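Local atomic coordinates of flagellar motor switch protein fliG (Thermotoga maritima, PDB entry 3AJC), a protein that probably forms part of the switch complex at the base of the flagellar basal body, which interacts with chemotaxis proteins and contacts the motor components that determine the direction of flagellar rotation. Residues S22-T27 against L56-L61; L35-A40 against A95-N100; K109-L114 against E124-M129. All coordinates share one frame; numbering follows the deposited sequence.

Contact 1. Residues S22-T27 against L56-L61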
loop_
_atom_site.group_PDB
_atom_site.type_symbol
_atom_site.label_atom_id
_atom_site.label_comp_id
_atom_site.label_asym_id
_atom_site.label_seq_id
_atom_site.Cartn_x
_atom_site.Cartn_y
_atom_site.Cartn_z
ATOM N N SER A 22 13.535 8.450 21.857
ATOM C CA SER A 22 14.519 9.513 21.996
ATOM C C SER A 22 15.504 9.647 20.841
ATOM O O SER A 22 16.491 10.375 20.946
ATOM C CB SER A 22 15.273 9.346 23.318
ATOM O OG SER A 22 15.679 8.002 23.511
ATOM N N GLU A 23 15.237 8.950 19.741
ATOM C CA GLU A 23 16.101 9.038 18.573
ATOM C C GLU A 23 15.568 10.166 17.702
ATOM O O GLU A 23 14.468 10.663 17.925
ATOM C CB GLU A 23 16.079 7.727 17.777
ATOM C CG GLU A 23 16.733 6.543 18.473
ATOM C CD GLU A 23 18.244 6.660 18.540
ATOM O OE1 GLU A 23 18.881 5.761 19.136
ATOM O OE2 GLU A 23 18.798 7.646 17.997
ATOM N N HIS A 24 16.348 10.577 16.714
ATOM C CA HIS A 24 15.895 11.632 15.824
ATOM C C HIS A 24 14.809 11.045 14.909
ATOM O O HIS A 24 14.926 9.915 14.446
ATOM C CB HIS A 24 17.065 12.149 14.982
ATOM C CG HIS A 24 16.698 13.292 14.080
ATOM N ND1 HIS A 24 16.539 14.580 14.551
ATOM C CD2 HIS A 24 16.406 13.320 12.770
ATOM C CE1 HIS A 24 16.155 15.353 13.548
ATOM N NE2 HIS A 24 16.064 14.624 12.458
ATOM N N PRO A 25 13.732 11.802 14.647
ATOM C CA PRO A 25 12.670 11.289 13.774
ATOM C C PRO A 25 13.198 10.568 12.522
ATOM O O PRO A 25 12.743 9.465 12.185
ATOM C CB PRO A 25 11.883 12.546 13.429
ATOM C CG PRO A 25 11.965 13.330 14.706
ATOM C CD PRO A 25 13.425 13.165 15.112
ATOM N N GLN A 26 14.161 11.198 11.846
ATOM C CA GLN A 26 14.765 10.646 10.632
ATOM C C GLN A 26 15.328 9.258 10.888
ATOM O O GLN A 26 15.153 8.343 10.083
ATOM C CB GLN A 26 15.879 11.577 10.133
ATOM C CG GLN A 26 16.611 11.102 8.887
ATOM C CD GLN A 26 15.674 10.781 7.731
ATOM O OE1 GLN A 26 14.749 11.536 7.428
ATOM N NE2 GLN A 26 15.922 9.659 7.071
ATOM N N THR A 27 16.007 9.108 12.014
ATOM C CA THR A 27 16.584 7.827 12.385
ATOM C C THR A 27 15.459 6.822 12.622
ATOM O O THR A 27 15.608 5.622 12.372
ATOM C CB THR A 27 17.432 7.977 13.658
ATOM O OG1 THR A 27 18.434 8.979 13.437
ATOM C CG2 THR A 27 18.103 6.665 14.019
ATOM N N LEU A 56 6.192 9.612 9.949
ATOM C CA LEU A 56 5.503 9.024 8.806
ATOM C C LEU A 56 5.894 9.788 7.531
ATOM O O LEU A 56 6.113 9.185 6.472
ATOM C CB LEU A 56 3.979 9.055 9.024
ATOM C CG LEU A 56 3.109 8.261 8.037
ATOM C CD1 LEU A 56 3.001 8.971 6.687
ATOM C CD2 LEU A 56 3.700 6.872 7.862
ATOM N N LYS A 57 5.995 11.112 7.644
ATOM C CA LYS A 57 6.372 11.943 6.500
ATOM C C LYS A 57 7.802 11.620 6.034
ATOM O O LYS A 57 8.056 11.505 4.831
ATOM C CB LYS A 57 6.259 13.424 6.859
ATOM C CG LYS A 57 6.450 14.365 5.675
ATOM C CD LYS A 57 6.312 15.823 6.091
ATOM C CE LYS A 57 7.502 16.273 6.927
ATOM N NZ LYS A 57 7.391 17.709 7.343
ATOM N N ARG A 58 8.727 11.465 6.981
ATOM C CA ARG A 58 10.112 11.143 6.656
ATOM C C ARG A 58 10.222 9.772 5.999
ATOM O O ARG A 58 11.120 9.530 5.189
ATOM C CB ARG A 58 10.978 11.179 7.914
ATOM C CG ARG A 58 11.352 12.578 8.350
ATOM C CD ARG A 58 12.020 12.575 9.711
ATOM N NE ARG A 58 12.347 13.929 10.147
ATOM C CZ ARG A 58 13.326 14.662 9.630
ATOM N NH1 ARG A 58 14.086 14.174 8.660
ATOM N NH2 ARG A 58 13.537 15.895 10.075
ATOM N N ILE A 59 9.316 8.866 6.355
ATOM C CA ILE A 59 9.331 7.538 5.762
ATOM C C ILE A 59 8.873 7.682 4.314
ATOM O O ILE A 59 9.411 7.038 3.399
ATOM C CB ILE A 59 8.378 6.570 6.510
ATOM C CG1 ILE A 59 8.948 6.253 7.901
ATOM C CG2 ILE A 59 8.186 5.292 5.696
ATOM C CD1 ILE A 59 8.068 5.355 8.760
ATOM N N ALA A 60 7.882 8.545 4.117
ATOM C CA ALA A 60 7.322 8.795 2.799
ATOM C C ALA A 60 8.341 9.468 1.880
ATOM O O ALA A 60 8.386 9.184 0.685
ATOM C CB ALA A 60 6.079 9.661 2.924
ATOM N N LEU A 61 9.162 10.353 2.447
ATOM C CA LEU A 61 10.166 11.083 1.675
ATOM C C LEU A 61 11.582 10.667 2.046
ATOM O O LEU A 61 12.516 11.461 1.951
ATOM C CB LEU A 61 9.994 12.583 1.920
ATOM C CG LEU A 61 8.607 13.193 1.681
ATOM C CD1 LEU A 61 8.567 14.560 2.323
ATOM C CD2 LEU A 61 8.298 13.279 0.186
#
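Arg-58 NH1 donates a hydrogen bond to Gln-26 OE1 over 3.0 Å, and this bond carries the polar part of the contact. It is moderately bent, with an N-H...O angle of 147°. At the acceptor the geometry is regular: the donor lies in the carbonyl plane on a lone pair, with a C=O...N angle of 127°. OE1 in turn lies close to the guanidinium plane, at its edge, although the amide as a whole is turned steeply against that plane. A bend in the Gln-26 chain at chi2 (54°) accompanies this bond and turns the amide to the arginine. The arginine instead runs straight from CG to NE past the N-terminal end of helix 25-33, with its CD 3.3 Å from the backbone N of Gln-26 and its NE 3.6 Å from CB of Pro-25. His-24 reaches over one face of the guanidinium, where its NE2 comes within 3.7 Å of Arg-58 NH2. The ring and guanidinium planes are strongly inclined, and NE2 lies toward the rim of the group, so the pair is not a parallel stack. CD of Pro-25 sits 3.4 Å above one face of the imidazole and CB of Gln-26 lies at its edge, which would restrict ring movement. The groups converge at a helix start: His-24 is the N-cap residue, and Pro-25 and Gln-26 open the helix, while Arg-58 comes from the last turn of helix 49-60 and also touches Ala-29. These four residues, together with Glu-23, make up the EHPQR motif of the FliG middle domain, a surface site important for interaction with FliM.

Contact 2. Residues L35-A40 against A95-N100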
loop_
_atom_site.group_PDB
_atom_site.type_symbol
_atom_site.label_atom_id
_atom_site.label_comp_id
_atom_site.label_asym_id
_atom_site.label_seq_id
_atom_site.Cartn_x
_atom_site.Cartn_y
_atom_site.Cartn_z
ATOM N N LEU A 35 11.300 -2.473 8.321
ATOM C CA LEU A 35 10.501 -3.529 8.927
ATOM C C LEU A 35 9.259 -3.883 8.126
ATOM O O LEU A 35 8.877 -3.192 7.175
ATOM C CB LEU A 35 10.072 -3.111 10.338
ATOM C CG LEU A 35 11.177 -2.674 11.296
ATOM C CD1 LEU A 35 10.549 -2.082 12.556
ATOM C CD2 LEU A 35 12.076 -3.871 11.623
ATOM N N ASP A 36 8.645 -4.989 8.514
ATOM C CA ASP A 36 7.409 -5.420 7.893
ATOM C C ASP A 36 6.450 -4.310 8.358
ATOM O O ASP A 36 6.484 -3.908 9.523
ATOM C CB ASP A 36 7.017 -6.789 8.459
ATOM C CG ASP A 36 5.879 -7.436 7.702
ATOM O OD1 ASP A 36 5.787 -7.223 6.471
ATOM O OD2 ASP A 36 5.087 -8.175 8.336
ATOM N N PRO A 37 5.622 -3.774 7.443
ATOM C CA PRO A 37 4.659 -2.705 7.732
ATOM C C PRO A 37 3.761 -2.862 8.972
ATOM O O PRO A 37 3.593 -1.906 9.737
ATOM C CB PRO A 37 3.858 -2.613 6.436
ATOM C CG PRO A 37 4.900 -2.913 5.396
ATOM C CD PRO A 37 5.606 -4.111 6.009
ATOM N N PRO A 38 3.160 -4.055 9.179
ATOM C CA PRO A 38 2.296 -4.221 10.367
ATOM C C PRO A 38 3.112 -3.996 11.639
ATOM O O PRO A 38 2.622 -3.463 12.636
ATOM C CB PRO A 38 1.797 -5.665 10.246
ATOM C CG PRO A 38 1.829 -5.907 8.730
ATOM C CD PRO A 38 3.149 -5.270 8.339
ATOM N N VAL A 39 4.373 -4.405 11.580
ATOM C CA VAL A 39 5.283 -4.252 12.700
ATOM C C VAL A 39 5.567 -2.763 12.854
ATOM O O VAL A 39 5.470 -2.212 13.954
ATOM C CB VAL A 39 6.596 -5.015 12.437
ATOM C CG1 VAL A 39 7.587 -4.765 13.565
ATOM C CG2 VAL A 39 6.301 -6.505 12.295
ATOM N N ALA A 40 5.906 -2.112 11.742
ATOM C CA ALA A 40 6.189 -0.679 11.764
ATOM C C ALA A 40 4.981 0.106 12.235
ATOM O O ALA A 40 5.123 1.052 13.002
ATOM C CB ALA A 40 6.601 -0.189 10.373
ATOM N N ALA A 95 5.033 3.911 3.342
ATOM C CA ALA A 95 4.185 4.775 4.153
ATOM C C ALA A 95 2.712 4.362 4.096
ATOM O O ALA A 95 2.059 4.230 5.133
ATOM C CB ALA A 95 4.344 6.220 3.705
ATOM N N ALA A 96 2.203 4.160 2.884
ATOM C CA ALA A 96 0.817 3.768 2.675
ATOM C C ALA A 96 0.492 2.435 3.348
ATOM O O ALA A 96 -0.599 2.253 3.894
ATOM C CB ALA A 96 0.515 3.685 1.162
ATOM N N GLU A 97 1.437 1.503 3.275
ATOM C CA GLU A 97 1.273 0.183 3.867
ATOM C C GLU A 97 1.219 0.304 5.388
ATOM O O GLU A 97 0.463 -0.401 6.054
ATOM C CB GLU A 97 2.429 -0.733 3.432
ATOM C CG GLU A 97 2.216 -1.386 2.055
ATOM C CD GLU A 97 3.513 -1.823 1.367
ATOM O OE1 GLU A 97 4.433 -2.319 2.052
ATOM O OE2 GLU A 97 3.608 -1.682 0.128
ATOM N N ILE A 98 2.025 1.210 5.932
ATOM C CA ILE A 98 2.052 1.428 7.373
ATOM C C ILE A 98 0.727 2.070 7.796
ATOM O O ILE A 98 0.122 1.675 8.795
ATOM C CB ILE A 98 3.229 2.345 7.758
ATOM C CG1 ILE A 98 4.548 1.604 7.481
ATOM C CG2 ILE A 98 3.093 2.804 9.204
ATOM C CD1 ILE A 98 5.805 2.382 7.808
ATOM N N MET A 99 0.262 3.036 7.004
ATOM C CA MET A 99 -0.983 3.718 7.304
ATOM C C MET A 99 -2.169 2.740 7.284
ATOM O O MET A 99 -3.093 2.850 8.090
ATOM C CB MET A 99 -1.207 4.861 6.303
ATOM C CG MET A 99 -0.237 6.046 6.449
ATOM S SD MET A 99 -0.604 7.119 7.871
ATOM C CE MET A 99 -1.801 8.240 7.154
ATOM N N ASN A 100 -2.139 1.777 6.373
ATOM C CA ASN A 100 -3.233 0.806 6.295
ATOM C C ASN A 100 -3.276 -0.097 7.537
ATOM O O ASN A 100 -4.341 -0.546 7.960
ATOM C CB ASN A 100 -3.099 -0.058 5.040
ATOM C CG ASN A 100 -3.640 0.622 3.802
ATOM O OD1 ASN A 100 -4.640 1.336 3.853
ATOM N ND2 ASN A 100 -2.994 0.383 2.672
#
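Glu-97 meets Pro-37 first through its CB, which lies 3.8 Å from both CB and CG of the proline. Its CG stands anti to the carbonyl carbon (chi1 -83°), and from there the chain runs on extended beside the pyrrolidine, the two side chains pointing the same way. At the tip, OE1 remains beside the ring, 3.4 Å from Pro-37 CG. No hydrogen bond forms across the two segments, so the carboxylate contributes here by contact alone. The next residue, Ile-98, supplies the buried part of the contact together with Ala-40: its CD1 lies 3.7 Å from the CB of Ala-40, and its CG1 is 4.0 Å from the same methyl. Pro-37 and Ala-40 are spaced by about one helical turn and both direct their CB atoms at helix 92-100, so they present one face of helix 37-46 to Glu-97 and Ile-98. The backbones come close, with 4.9 Å between the CA atoms of Pro-37 and Ile-98. Ile-98 also packs on Ala-41, Leu-44 and Ile-59, linking the contact to helices 37-46 and 49-60. This helix-to-helix packing joins the proline-led first turn of helix 37-46, part of the FliG middle domain, to helix 92-100.

Contact 3. Residues K109-L114 against E124-M129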
loop_
_atom_site.group_PDB
_atom_site.type_symbol
_atom_site.label_atom_id
_atom_site.label_comp_id
_atom_site.label_asym_id
_atom_site.label_seq_id
_atom_site.Cartn_x
_atom_site.Cartn_y
_atom_site.Cartn_z
ATOM N N LYS A 109 -5.530 10.895 12.178
ATOM C CA LYS A 109 -4.822 12.059 12.706
ATOM C C LYS A 109 -3.592 12.405 11.854
ATOM O O LYS A 109 -3.311 13.576 11.595
ATOM C CB LYS A 109 -4.380 11.804 14.147
ATOM C CG LYS A 109 -5.520 11.631 15.143
ATOM C CD LYS A 109 -4.959 11.409 16.545
ATOM C CE LYS A 109 -6.042 11.408 17.601
ATOM N NZ LYS A 109 -5.429 11.327 18.963
ATOM N N ILE A 110 -2.851 11.388 11.433
ATOM C CA ILE A 110 -1.670 11.627 10.617
ATOM C C ILE A 110 -2.052 12.160 9.230
ATOM O O ILE A 110 -1.383 13.043 8.680
ATOM C CB ILE A 110 -0.845 10.336 10.437
ATOM C CG1 ILE A 110 -0.254 9.907 11.788
ATOM C CG2 ILE A 110 0.231 10.558 9.388
ATOM C CD1 ILE A 110 0.559 8.615 11.750
ATOM N N MET A 111 -3.129 11.611 8.672
ATOM C CA MET A 111 -3.583 12.016 7.352
ATOM C C MET A 111 -4.123 13.445 7.371
ATOM O O MET A 111 -3.848 14.220 6.457
ATOM C CB MET A 111 -4.648 11.039 6.828
ATOM C CG MET A 111 -5.104 11.294 5.381
ATOM S SD MET A 111 -3.737 11.401 4.169
ATOM C CE MET A 111 -3.398 9.618 3.756
ATOM N N ASP A 112 -4.886 13.788 8.407
ATOM C CA ASP A 112 -5.430 15.133 8.527
ATOM C C ASP A 112 -4.302 16.153 8.609
ATOM O O ASP A 112 -4.371 17.211 7.992
ATOM C CB ASP A 112 -6.325 15.263 9.767
ATOM C CG ASP A 112 -7.698 14.639 9.568
ATOM O OD1 ASP A 112 -8.046 14.297 8.411
ATOM O OD2 ASP A 112 -8.433 14.502 10.571
ATOM N N LYS A 113 -3.263 15.841 9.371
ATOM C CA LYS A 113 -2.152 16.766 9.479
ATOM C C LYS A 113 -1.410 16.901 8.148
ATOM O O LYS A 113 -1.067 18.007 7.741
ATOM C CB LYS A 113 -1.162 16.334 10.567
ATOM C CG LYS A 113 -0.114 17.411 10.831
ATOM C CD LYS A 113 1.049 16.935 11.676
ATOM C CE LYS A 113 2.017 18.080 11.982
ATOM N NZ LYS A 113 3.274 17.599 12.641
ATOM N N LEU A 114 -1.160 15.786 7.466
ATOM C CA LEU A 114 -0.452 15.848 6.189
ATOM C C LEU A 114 -1.252 16.638 5.159
ATOM O O LEU A 114 -0.683 17.327 4.310
ATOM C CB LEU A 114 -0.176 14.446 5.643
ATOM C CG LEU A 114 0.806 13.540 6.386
ATOM C CD1 LEU A 114 0.955 12.240 5.608
ATOM C CD2 LEU A 114 2.158 14.223 6.537
ATOM N N GLU A 124 -0.677 11.540 -2.486
ATOM C CA GLU A 124 0.081 10.432 -3.042
ATOM C C GLU A 124 -0.088 9.205 -2.145
ATOM O O GLU A 124 -0.276 8.087 -2.629
ATOM C CB GLU A 124 1.567 10.803 -3.155
ATOM C CG GLU A 124 1.923 11.568 -4.426
ATOM C CD GLU A 124 3.288 12.246 -4.365
ATOM O OE1 GLU A 124 4.297 11.575 -4.034
ATOM O OE2 GLU A 124 3.354 13.459 -4.663
ATOM N N ILE A 125 -0.039 9.425 -0.833
ATOM C CA ILE A 125 -0.160 8.335 0.138
ATOM C C ILE A 125 -1.557 7.717 0.145
ATOM O O ILE A 125 -1.712 6.499 0.131
ATOM C CB ILE A 125 0.207 8.832 1.569
ATOM C CG1 ILE A 125 1.668 9.310 1.576
ATOM C CG2 ILE A 125 0.003 7.711 2.594
ATOM C CD1 ILE A 125 2.171 9.869 2.894
ATOM N N ARG A 126 -2.569 8.568 0.159
ATOM C CA ARG A 126 -3.934 8.102 0.168
ATOM C C ARG A 126 -4.191 7.192 -1.029
ATOM O O ARG A 126 -4.664 6.060 -0.867
ATOM C CB ARG A 126 -4.879 9.296 0.141
ATOM C CG ARG A 126 -6.324 8.950 0.426
ATOM C CD ARG A 126 -7.222 10.156 0.250
ATOM N NE ARG A 126 -6.601 11.193 -0.571
ATOM C CZ ARG A 126 -5.797 12.142 -0.096
ATOM N NH1 ARG A 126 -5.514 12.187 1.202
ATOM N NH2 ARG A 126 -5.278 13.049 -0.914
ATOM N N ARG A 127 -3.870 7.677 -2.228
ATOM C CA ARG A 127 -4.078 6.874 -3.428
ATOM C C ARG A 127 -3.263 5.582 -3.405
ATOM O O ARG A 127 -3.678 4.577 -3.970
ATOM C CB ARG A 127 -3.771 7.695 -4.690
ATOM C CG ARG A 127 -4.878 8.711 -5.013
ATOM C CD ARG A 127 -4.669 9.449 -6.342
ATOM N NE ARG A 127 -3.492 10.320 -6.328
ATOM C CZ ARG A 127 -2.273 9.951 -6.713
ATOM N NH1 ARG A 127 -2.054 8.720 -7.155
ATOM N NH2 ARG A 127 -1.267 10.809 -6.641
ATOM N N ARG A 128 -2.110 5.600 -2.745
ATOM C CA ARG A 128 -1.293 4.396 -2.661
ATOM C C ARG A 128 -1.822 3.422 -1.605
ATOM O O ARG A 128 -1.371 2.281 -1.531
ATOM C CB ARG A 128 0.159 4.753 -2.338
ATOM C CG ARG A 128 0.969 5.172 -3.540
ATOM C CD ARG A 128 1.010 4.049 -4.560
ATOM N NE ARG A 128 1.936 4.338 -5.649
ATOM C CZ ARG A 128 3.245 4.500 -5.494
ATOM N NH1 ARG A 128 3.790 4.404 -4.289
ATOM N NH2 ARG A 128 4.012 4.757 -6.543
ATOM N N MET A 129 -2.774 3.880 -0.796
ATOM C CA MET A 129 -3.364 3.056 0.268
ATOM C C MET A 129 -4.460 2.098 -0.213
ATOM O O MET A 129 -4.911 1.231 0.533
ATOM C CB MET A 129 -3.937 3.958 1.369
ATOM C CG MET A 129 -2.891 4.511 2.332
ATOM S SD MET A 129 -3.599 5.704 3.484
ATOM C CE MET A 129 -4.540 4.598 4.607
#
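Met-111 CE packs against Ile-125 and Met-129 across an alpha-helical hairpin formed by the consecutive helices 104-117 and 119-128. Their short segments run roughly antiparallel, at 140°, with axes 11.5 Å apart, a wide separation that side chains must bridge. Met-111 does so by bending at its last two torsions. Its CE reaches the opposite backbone, 3.8 Å from Arg-126 N, and touches Ile-125 CG2 at 4.1 Å and Met-129 SD at 3.9 Å. One turn further along, Leu-114 CD1 meets Ile-125 CD1 at 3.8 Å; the two side chains cross at about a right angle and form the second apolar bridge. At the outer margin Arg-126 crosses the thioether almost perpendicularly. A bend at chi3 (20°) in its otherwise extended chain accompanies the approach of NH1 to 3.5 Å from Met-111 SD, which lies obliquely to the guanidinium. Outside this first shell, Ala-122 of the second helix also touches Met-111 and Leu-114, and Ala-60 of helix 49-60 packs on Ile-125. The charged end of Arg-126 has its stronger partner within its own helix, a salt bridge from Arg-126 NH2 to Asp-123 OD2.

The three contacts lie close together. The centres of contacts 1 and 2 are about 14 Å apart. Those of contacts 1 and 3 are about 16 Å apart, and those of contacts 2 and 3 about 13 Å. Along the chain, contacts 1 and 2 interleave, whereas contact 3 follows both. Helix 49-60 joins contact 1 to the other two: Ile-59 CD1 meets Ile-98 CD1 at 3.9 Å, and Ala-60 CB lies 3.9 Å from Ile-125 CD1. Contacts 2 and 3 are joined by a probable hydrogen bond, Asn-100 ND2 to Met-129 O, at 3.0 Å. Helix packing thus links the EHPQR surface, in the FliG middle-domain family, to the hairpin of contact 3, in the C-terminal-domain family; this fragment holds both.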